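Local coordinates for protein octenoyl-coa reductase/carboxylase (Streptomyces sp., PDB 4A0S) that probably catalyses the NADPH-dependent reductive carboxylation of 2-octenoyl-CoA, which would supply an extender unit for cinnabaramide polyketide biosynthesis, at residues R5-D9 / C413-E417; P22-L28 / F170-Y176; A189-E194 / Q418-D424. All coordinates share one frame; numbering follows the deposited sequence.

Interactions 1 and 3 share the long loop that follows strand 408-412. Its first part packs on the N-terminal helix 2-8, and its later part runs beside the start of helix 193-197. Interaction 2 pairs strand 24-31 with the loop before strand 176-180. Interactions 1 and 2 touch, since M414 also packs on E175 and Y176. Interactions 1 and 2 are largely buried, whereas interaction 3 is partly buried. The chemistry differs too. Interaction 1 has no hydrogen bond across its segments and is mainly apolar packing, interaction 2 combines a single beta bridge with aromatic packing, and interaction 3 relies on backbone bonds, a carboxylate and water.

Interaction 1 of 3, residues R5-D9 / C413-E417; sequences RAVLD and CMAPE
L8 and A415 make the nearest backbone approach between the last turn of helix 2-8 and the loop after strand 408-412, their CA atoms 7.2 Å apart, and the contact is made mainly by side chains. L8 does most of the touching. Its CG lies anti to the carbonyl carbon (chi1 -70°), which carries both methyl groups across to the loop. CD2 touches the proline ring of P416 at its CD, 3.7 Å away. The same methyl lies 4.1 Å from CG of M414 and 3.6 Å from the M414 carbonyl O. V7, one residue back, meets M414 further along its chain. The two side chains cross at about a right angle, with CG1 of V7 4.2 Å from SD of M414. A bend at the last torsion of M414 (chi3 -85°) leads its CE on toward the ring of Y176. V7 also packs on A68, V120 and V122, and backbone bonds tie M414 to V69. The contact thus sets the N-terminal helix against the sheet of the GroES-like domain. No hydrogen bond or salt bridge joins the two segments. Attachment here rests on the fit of methyl, thioether and proline ring surfaces.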
loop_
_atom_site.group_PDB
_atom_site.type_symbol
_atom_site.label_atom_id
_atom_site.label_comp_id
_atom_site.label_asym_id
_atom_site.label_seq_id
_atom_site.Cartn_x
_atom_site.Cartn_y
_atom_site.Cartn_z
ATOM N N ARG A 5 2.616 -35.951 33.283
ATOM C CA ARG A 5 3.458 -37.122 33.018
ATOM C C ARG A 5 3.266 -37.594 31.577
ATOM O O ARG A 5 4.241 -37.823 30.872
ATOM C CB ARG A 5 3.175 -38.257 34.009
ATOM C CG ARG A 5 3.665 -37.977 35.436
ATOM C CD ARG A 5 3.352 -39.120 36.412
ATOM N NE ARG A 5 2.571 -38.609 37.543
ATOM C CZ ARG A 5 1.319 -38.971 37.827
ATOM N NH1 ARG A 5 0.700 -39.893 37.095
ATOM N NH2 ARG A 5 0.690 -38.429 38.870
ATOM N N ALA A 6 2.013 -37.716 31.140
ATOM C CA ALA A 6 1.698 -38.099 29.759
ATOM C C ALA A 6 2.383 -37.168 28.755
ATOM O O ALA A 6 3.043 -37.623 27.825
ATOM C CB ALA A 6 0.184 -38.103 29.529
ATOM N N VAL A 7 2.245 -35.867 28.978
ATOM C CA VAL A 7 2.852 -34.847 28.116
ATOM C C VAL A 7 4.365 -35.002 28.105
ATOM O O VAL A 7 4.979 -35.092 27.047
ATOM C CB VAL A 7 2.486 -33.436 28.621
ATOM C CG1 VAL A 7 3.258 -32.379 27.873
ATOM C CG2 VAL A 7 1.002 -33.216 28.484
ATOM N N LEU A 8 4.947 -35.058 29.296
ATOM C CA LEU A 8 6.392 -35.181 29.462
ATOM C C LEU A 8 6.904 -36.511 28.932
ATOM O O LEU A 8 8.035 -36.594 28.471
ATOM C CB LEU A 8 6.794 -34.994 30.928
ATOM C CG LEU A 8 6.628 -33.555 31.444
ATOM C CD1 LEU A 8 7.130 -33.419 32.878
ATOM C CD2 LEU A 8 7.314 -32.524 30.516
ATOM N N ASP A 9 6.063 -37.539 28.976
ATOM C CA ASP A 9 6.460 -38.852 28.484
ATOM C C ASP A 9 6.313 -38.948 26.964
ATOM O O ASP A 9 6.680 -39.955 26.361
ATOM C CB ASP A 9 5.700 -39.967 29.216
ATOM C CG ASP A 9 6.069 -40.050 30.704
ATOM O OD1 ASP A 9 7.016 -39.351 31.137
ATOM O OD2 ASP A 9 5.406 -40.806 31.453
ATOM N N CYS A 413 8.710 -24.314 32.004
ATOM C CA CYS A 413 7.526 -24.382 32.816
ATOM C C CYS A 413 7.355 -25.821 33.198
ATOM O O CYS A 413 7.896 -26.262 34.217
ATOM C CB CYS A 413 6.336 -23.823 32.050
ATOM S SG CYS A 413 6.601 -22.083 31.715
ATOM N N MET A 414 6.652 -26.569 32.369
ATOM C CA MET A 414 6.532 -27.982 32.606
ATOM C C MET A 414 7.791 -28.738 32.185
ATOM O O MET A 414 8.079 -29.782 32.748
ATOM C CB MET A 414 5.301 -28.541 31.912
ATOM C CG MET A 414 4.830 -29.859 32.481
ATOM S SD MET A 414 3.405 -30.386 31.542
ATOM C CE MET A 414 2.116 -29.491 32.423
ATOM N N ALA A 415 8.548 -28.225 31.211
ATOM C CA ALA A 415 9.769 -28.919 30.771
ATOM C C ALA A 415 10.718 -29.072 31.967
ATOM O O ALA A 415 11.092 -28.075 32.575
ATOM C CB ALA A 415 10.447 -28.172 29.646
ATOM N N PRO A 416 11.068 -30.326 32.326
ATOM C CA PRO A 416 11.842 -30.561 33.547
ATOM C C PRO A 416 13.320 -30.213 33.390
ATOM O O PRO A 416 14.057 -30.128 34.368
ATOM C CB PRO A 416 11.650 -32.070 33.807
ATOM C CG PRO A 416 11.398 -32.656 32.467
ATOM C CD PRO A 416 10.657 -31.588 31.674
ATOM N N GLU A 417 13.760 -30.034 32.162
ATOM C CA GLU A 417 15.158 -29.727 31.924
ATOM C C GLU A 417 15.296 -29.088 30.561
ATOM O O GLU A 417 14.398 -29.198 29.724
ATOM C CB GLU A 417 16.013 -31.006 32.027
ATOM C CG GLU A 417 15.713 -32.038 30.944
ATOM C CD GLU A 417 15.845 -33.478 31.432
ATOM O OE1 GLU A 417 16.594 -33.725 32.385
ATOM O OE2 GLU A 417 15.178 -34.364 30.862
#

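Interaction 2 of 3, residues P22-L28 / F170-Y176; sequences PDTYLAL and FGGLAEY
Y25 and Y176 have the most surface buried here, and they meet edge to face. The edge of Y176 is turned toward the face of Y25, offset, with the ring planes at 73° and the centroids 6.0 Å apart. CB of Y176 stands over the centre of the Y25 ring in a CH-pi contact, 4.2 Å from the centroid. With chi1 at 64°, Y25 tucks CG over its own backbone, flanked by both N and C, and the ring swings over to the loop. At the ring edge CE2 lies 3.5 Å from CB of A174, and OH comes to the edge of the F170 ring. Were Y25 cut back to an alanine, CB of Y176 would probably lose the ring face it rests on, and A174 and F170 would each lose a neighbour. The backbones form a single antiparallel bridge, in which A27 and A174 are a non-hydrogen-bonded pair. Two bonds flank it: E175 N to L26 O at 2.9 Å, and L28 N to L173 O at 2.7 Å. This joins the sheet of strand 24-31 to the loop entering strand 176-180 of the GroES-like domain. L173 is the centre of an inverse gamma turn. Its side chain lies beside that of L28, both pointing the same way, with CD1 of L173 3.8 Å from CD2 of L28.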
loop_
_atom_site.group_PDB
_atom_site.type_symbol
_atom_site.label_atom_id
_atom_site.label_comp_id
_atom_site.label_asym_id
_atom_site.label_seq_id
_atom_site.Cartn_x
_atom_site.Cartn_y
_atom_site.Cartn_z
ATOM N N PRO A 22 -5.974 -31.488 35.586
ATOM C CA PRO A 22 -5.882 -31.134 36.998
ATOM C C PRO A 22 -6.813 -29.979 37.343
ATOM O O PRO A 22 -7.041 -29.102 36.515
ATOM C CB PRO A 22 -4.435 -30.661 37.158
ATOM C CG PRO A 22 -3.725 -31.093 35.956
ATOM C CD PRO A 22 -4.705 -31.274 34.870
ATOM N N ASP A 23 -7.328 -29.993 38.567
ATOM C CA ASP A 23 -8.200 -28.943 39.088
ATOM C C ASP A 23 -7.450 -27.639 39.242
ATOM O O ASP A 23 -8.047 -26.560 39.231
ATOM C CB ASP A 23 -8.711 -29.347 40.472
ATOM C CG ASP A 23 -9.762 -30.422 40.407
ATOM O OD1 ASP A 23 -10.252 -30.691 39.287
ATOM O OD2 ASP A 23 -10.103 -30.988 41.468
ATOM N N THR A 24 -6.149 -27.751 39.463
ATOM C CA THR A 24 -5.307 -26.580 39.671
ATOM C C THR A 24 -4.013 -26.768 38.915
ATOM O O THR A 24 -3.679 -27.867 38.483
ATOM C CB THR A 24 -4.961 -26.349 41.170
ATOM O OG1 THR A 24 -4.056 -27.361 41.613
ATOM C CG2 THR A 24 -6.215 -26.366 42.055
ATOM N N TYR A 25 -3.273 -25.687 38.749
ATOM C CA TYR A 25 -1.955 -25.816 38.186
ATOM C C TYR A 25 -1.032 -24.772 38.747
ATOM O O TYR A 25 -1.484 -23.743 39.245
ATOM C CB TYR A 25 -1.999 -25.773 36.658
ATOM C CG TYR A 25 -2.473 -24.477 36.071
ATOM C CD1 TYR A 25 -3.818 -24.275 35.830
ATOM C CD2 TYR A 25 -1.574 -23.463 35.739
ATOM C CE1 TYR A 25 -4.277 -23.113 35.278
ATOM C CE2 TYR A 25 -2.028 -22.265 35.181
ATOM C CZ TYR A 25 -3.382 -22.104 34.960
ATOM O OH TYR A 25 -3.876 -20.950 34.411
ATOM N N LEU A 26 0.263 -25.056 38.660
ATOM C CA LEU A 26 1.309 -24.133 39.105
ATOM C C LEU A 26 1.422 -22.958 38.135
ATOM O O LEU A 26 1.511 -23.133 36.913
ATOM C CB LEU A 26 2.644 -24.870 39.218
ATOM C CG LEU A 26 3.850 -24.140 39.819
ATOM C CD1 LEU A 26 3.539 -23.713 41.240
ATOM C CD2 LEU A 26 5.074 -25.039 39.790
ATOM N N ALA A 27 1.408 -21.757 38.679
ATOM C CA ALA A 27 1.451 -20.572 37.832
ATOM C C ALA A 27 2.211 -19.442 38.481
ATOM O O ALA A 27 2.067 -19.194 39.679
ATOM C CB ALA A 27 0.042 -20.111 37.507
ATOM N N LEU A 28 3.005 -18.757 37.663
ATOM C CA LEU A 28 3.558 -17.477 38.023
ATOM C C LEU A 28 2.412 -16.512 37.877
ATOM O O LEU A 28 1.829 -16.398 36.800
ATOM C CB LEU A 28 4.692 -17.081 37.080
ATOM C CG LEU A 28 5.495 -15.865 37.547
ATOM C CD1 LEU A 28 6.374 -16.201 38.777
ATOM C CD2 LEU A 28 6.315 -15.330 36.396
ATOM N N PHE A 170 -4.506 -16.603 32.421
ATOM C CA PHE A 170 -4.157 -17.954 31.973
ATOM C C PHE A 170 -3.017 -17.898 30.977
ATOM O O PHE A 170 -2.992 -18.611 29.973
ATOM C CB PHE A 170 -5.387 -18.705 31.450
ATOM C CG PHE A 170 -6.632 -18.417 32.248
ATOM C CD1 PHE A 170 -6.649 -18.648 33.626
ATOM C CD2 PHE A 170 -7.765 -17.897 31.635
ATOM C CE1 PHE A 170 -7.793 -18.353 34.399
ATOM C CE2 PHE A 170 -8.915 -17.609 32.371
ATOM C CZ PHE A 170 -8.928 -17.842 33.774
ATOM N N GLY A 171 -2.069 -17.020 31.294
ATOM C CA GLY A 171 -0.867 -16.878 30.521
ATOM C C GLY A 171 0.066 -18.075 30.598
ATOM O O GLY A 171 -0.205 -19.074 31.283
ATOM N N GLY A 172 1.184 -17.949 29.894
ATOM C CA GLY A 172 2.081 -19.065 29.669
ATOM C C GLY A 172 3.159 -19.300 30.710
ATOM O O GLY A 172 3.882 -20.284 30.615
ATOM N N LEU A 173 3.290 -18.410 31.690
ATOM C CA LEU A 173 4.278 -18.651 32.750
ATOM C C LEU A 173 3.670 -19.535 33.837
ATOM O O LEU A 173 3.449 -19.127 34.976
ATOM C CB LEU A 173 4.841 -17.350 33.290
ATOM C CG LEU A 173 5.854 -16.718 32.332
ATOM C CD1 LEU A 173 6.007 -15.259 32.646
ATOM C CD2 LEU A 173 7.189 -17.414 32.431
ATOM N N ALA A 174 3.388 -20.764 33.445
ATOM C CA ALA A 174 2.632 -21.687 34.266
ATOM C C ALA A 174 2.797 -23.020 33.598
ATOM O O ALA A 174 3.350 -23.096 32.506
ATOM C CB ALA A 174 1.157 -21.296 34.267
ATOM N N GLU A 175 2.289 -24.063 34.229
ATOM C CA GLU A 175 2.394 -25.391 33.668
ATOM C C GLU A 175 1.346 -25.582 32.583
ATOM O O GLU A 175 1.516 -26.412 31.708
ATOM C CB GLU A 175 2.253 -26.434 34.762
ATOM C CG GLU A 175 3.421 -26.396 35.755
ATOM C CD GLU A 175 3.633 -27.725 36.460
ATOM O OE1 GLU A 175 2.644 -28.382 36.812
ATOM O OE2 GLU A 175 4.798 -28.125 36.650
ATOM N N TYR A 176 0.282 -24.796 32.638
ATOM C CA TYR A 176 -0.720 -24.820 31.585
ATOM C C TYR A 176 -1.050 -23.423 31.212
ATOM O O TYR A 176 -0.943 -22.512 32.029
ATOM C CB TYR A 176 -2.007 -25.517 32.040
ATOM C CG TYR A 176 -1.798 -26.966 32.336
ATOM C CD1 TYR A 176 -1.431 -27.371 33.615
ATOM C CD2 TYR A 176 -1.962 -27.940 31.350
ATOM C CE1 TYR A 176 -1.228 -28.688 33.916
ATOM C CE2 TYR A 176 -1.740 -29.283 31.640
ATOM C CZ TYR A 176 -1.374 -29.637 32.943
ATOM O OH TYR A 176 -1.133 -30.940 33.308
#

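Interaction 3 of 3, residues A189-E194 / Q418-D424; sequences AHLTWE and QGLGVTD
T192 and G421 lie at the middle of this pairing of two loops, each of which leads into a helix. T192 is the N-cap of helix 193-197, and its backbone N bonds to E195, consistent with a capping box. D424 is the N-cap of helix 425-431, with OD1 bonded to L427 N. The T192 hydroxyl sits between backbone N and carbonyl carbon (chi1 66°), leaving CG2 to meet CG2 of V422 at 3.7 Å. W193 lays one face of its indole over G421, with NE1 3.1 Å from G421 CA. A side chain on G421 would run into that ring. The W193 backbone N bonds to L420 O at 2.9 Å. At the other end A189 O accepts from two donors: T423 N in the carbonyl plane, and D424 N from above it. E194 points toward the loop, and a bend at its second torsion (chi2 -86°) brings the carboxylate to G419. Water 1 links E194 OE1 to L420 N, lying 2.7 Å from each atom. E194 OE2 uses its syn lone pair to accept from G419 N at 2.7 Å, with an N-H...O angle of 165°.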
loop_
_atom_site.group_PDB
_atom_site.type_symbol
_atom_site.label_atom_id
_atom_site.label_comp_id
_atom_site.label_asym_id
_atom_site.label_seq_id
_atom_site.Cartn_x
_atom_site.Cartn_y
_atom_site.Cartn_z
ATOM N N ALA A 189 9.981 -27.502 14.697
ATOM C CA ALA A 189 10.352 -28.839 15.179
ATOM C C ALA A 189 11.821 -28.983 15.649
ATOM O O ALA A 189 12.129 -29.795 16.524
ATOM C CB ALA A 189 10.007 -29.884 14.130
ATOM N N HIS A 190 12.716 -28.192 15.075
ATOM C CA HIS A 190 14.130 -28.339 15.338
ATOM C C HIS A 190 14.548 -27.596 16.596
ATOM O O HIS A 190 15.717 -27.583 16.941
ATOM C CB HIS A 190 14.904 -27.774 14.164
ATOM C CG HIS A 190 14.676 -26.308 13.969
ATOM N ND1 HIS A 190 13.537 -25.808 13.371
ATOM C CD2 HIS A 190 15.414 -25.236 14.333
ATOM C CE1 HIS A 190 13.601 -24.491 13.348
ATOM N NE2 HIS A 190 14.733 -24.116 13.918
ATOM N N LEU A 191 13.591 -26.957 17.260
ATOM C CA LEU A 191 13.893 -26.133 18.409
ATOM C C LEU A 191 13.552 -26.849 19.694
ATOM O O LEU A 191 12.617 -27.627 19.734
ATOM C CB LEU A 191 13.081 -24.857 18.357
ATOM C CG LEU A 191 13.438 -23.860 17.253
ATOM C CD1 LEU A 191 12.568 -22.647 17.421
ATOM C CD2 LEU A 191 14.921 -23.488 17.247
ATOM N N THR A 192 14.281 -26.535 20.750
ATOM C CA THR A 192 13.929 -27.012 22.062
ATOM C C THR A 192 12.726 -26.198 22.522
ATOM O O THR A 192 12.391 -25.167 21.923
ATOM C CB THR A 192 15.076 -26.806 23.060
ATOM O OG1 THR A 192 15.278 -25.405 23.253
ATOM C CG2 THR A 192 16.363 -27.444 22.566
ATOM N N TRP A 193 12.084 -26.639 23.593
ATOM C CA TRP A 193 10.927 -25.933 24.121
ATOM C C TRP A 193 11.244 -24.487 24.433
ATOM O O TRP A 193 10.535 -23.567 23.989
ATOM C CB TRP A 193 10.406 -26.618 25.369
ATOM C CG TRP A 193 9.917 -27.963 25.119
ATOM C CD1 TRP A 193 10.474 -29.125 25.564
ATOM C CD2 TRP A 193 8.773 -28.336 24.336
ATOM N NE1 TRP A 193 9.744 -30.191 25.130
ATOM C CE2 TRP A 193 8.693 -29.741 24.371
ATOM C CE3 TRP A 193 7.799 -27.618 23.619
ATOM C CZ2 TRP A 193 7.671 -30.449 23.724
ATOM C CZ3 TRP A 193 6.788 -28.318 22.977
ATOM C CH2 TRP A 193 6.740 -29.718 23.019
ATOM N N GLU A 194 12.321 -24.290 25.190
ATOM C CA GLU A 194 12.707 -22.965 25.621
ATOM C C GLU A 194 13.099 -22.089 24.418
ATOM O O GLU A 194 12.790 -20.895 24.374
ATOM C CB GLU A 194 13.815 -23.031 26.682
ATOM C CG GLU A 194 15.075 -23.760 26.227
ATOM C CD GLU A 194 15.021 -25.271 26.433
ATOM O OE1 GLU A 194 13.921 -25.870 26.502
ATOM O OE2 GLU A 194 16.119 -25.859 26.520
ATOM N N GLN A 418 16.424 -28.427 30.342
ATOM C CA GLN A 418 16.727 -27.830 29.061
ATOM C C GLN A 418 16.954 -28.870 27.976
ATOM O O GLN A 418 17.244 -30.025 28.272
ATOM C CB GLN A 418 17.989 -26.995 29.187
ATOM C CG GLN A 418 17.775 -25.631 29.768
ATOM C CD GLN A 418 18.963 -24.754 29.474
ATOM O OE1 GLN A 418 19.163 -24.316 28.342
ATOM N NE2 GLN A 418 19.780 -24.519 30.485
ATOM N N GLY A 419 16.815 -28.434 26.725
ATOM C CA GLY A 419 17.205 -29.218 25.577
ATOM C C GLY A 419 16.151 -30.166 25.048
ATOM O O GLY A 419 16.409 -30.901 24.097
ATOM N N LEU A 420 14.976 -30.177 25.669
ATOM C CA LEU A 420 13.932 -31.104 25.288
ATOM C C LEU A 420 13.069 -30.533 24.176
ATOM O O LEU A 420 13.058 -29.325 23.946
ATOM C CB LEU A 420 13.044 -31.432 26.478
ATOM C CG LEU A 420 13.774 -32.017 27.689
ATOM C CD1 LEU A 420 12.830 -32.112 28.868
ATOM C CD2 LEU A 420 14.354 -33.382 27.330
ATOM N N GLY A 421 12.343 -31.422 23.508
ATOM C CA GLY A 421 11.317 -31.027 22.558
ATOM C C GLY A 421 11.777 -30.852 21.131
ATOM O O GLY A 421 10.995 -30.433 20.284
ATOM N N VAL A 422 13.036 -31.185 20.846
ATOM C CA VAL A 422 13.480 -31.189 19.468
ATOM C C VAL A 422 12.896 -32.435 18.850
ATOM O O VAL A 422 13.215 -33.544 19.263
ATOM C CB VAL A 422 14.994 -31.195 19.327
ATOM C CG1 VAL A 422 15.367 -31.264 17.841
ATOM C CG2 VAL A 422 15.584 -29.965 19.998
ATOM N N THR A 423 11.990 -32.243 17.906
ATOM C CA THR A 423 11.379 -33.369 17.218
ATOM C C THR A 423 11.872 -33.447 15.772
ATOM O O THR A 423 11.550 -34.392 15.059
ATOM C CB THR A 423 9.832 -33.321 17.285
ATOM O OG1 THR A 423 9.359 -32.091 16.719
ATOM C CG2 THR A 423 9.338 -33.456 18.729
ATOM N N ASP A 424 12.672 -32.466 15.348
ATOM C CA ASP A 424 13.404 -32.572 14.072
ATOM C C ASP A 424 14.893 -32.364 14.341
ATOM O O ASP A 424 15.454 -31.318 14.010
ATOM C CB ASP A 424 12.871 -31.604 13.010
ATOM C CG ASP A 424 13.436 -31.880 11.612
ATOM O OD1 ASP A 424 14.325 -32.748 11.424
ATOM O OD2 ASP A 424 12.999 -31.204 10.678
HETATM O O HOH W 1 13.485 -28.421 27.144
HETATM O O HOH W 2 18.594 -25.149 26.062
#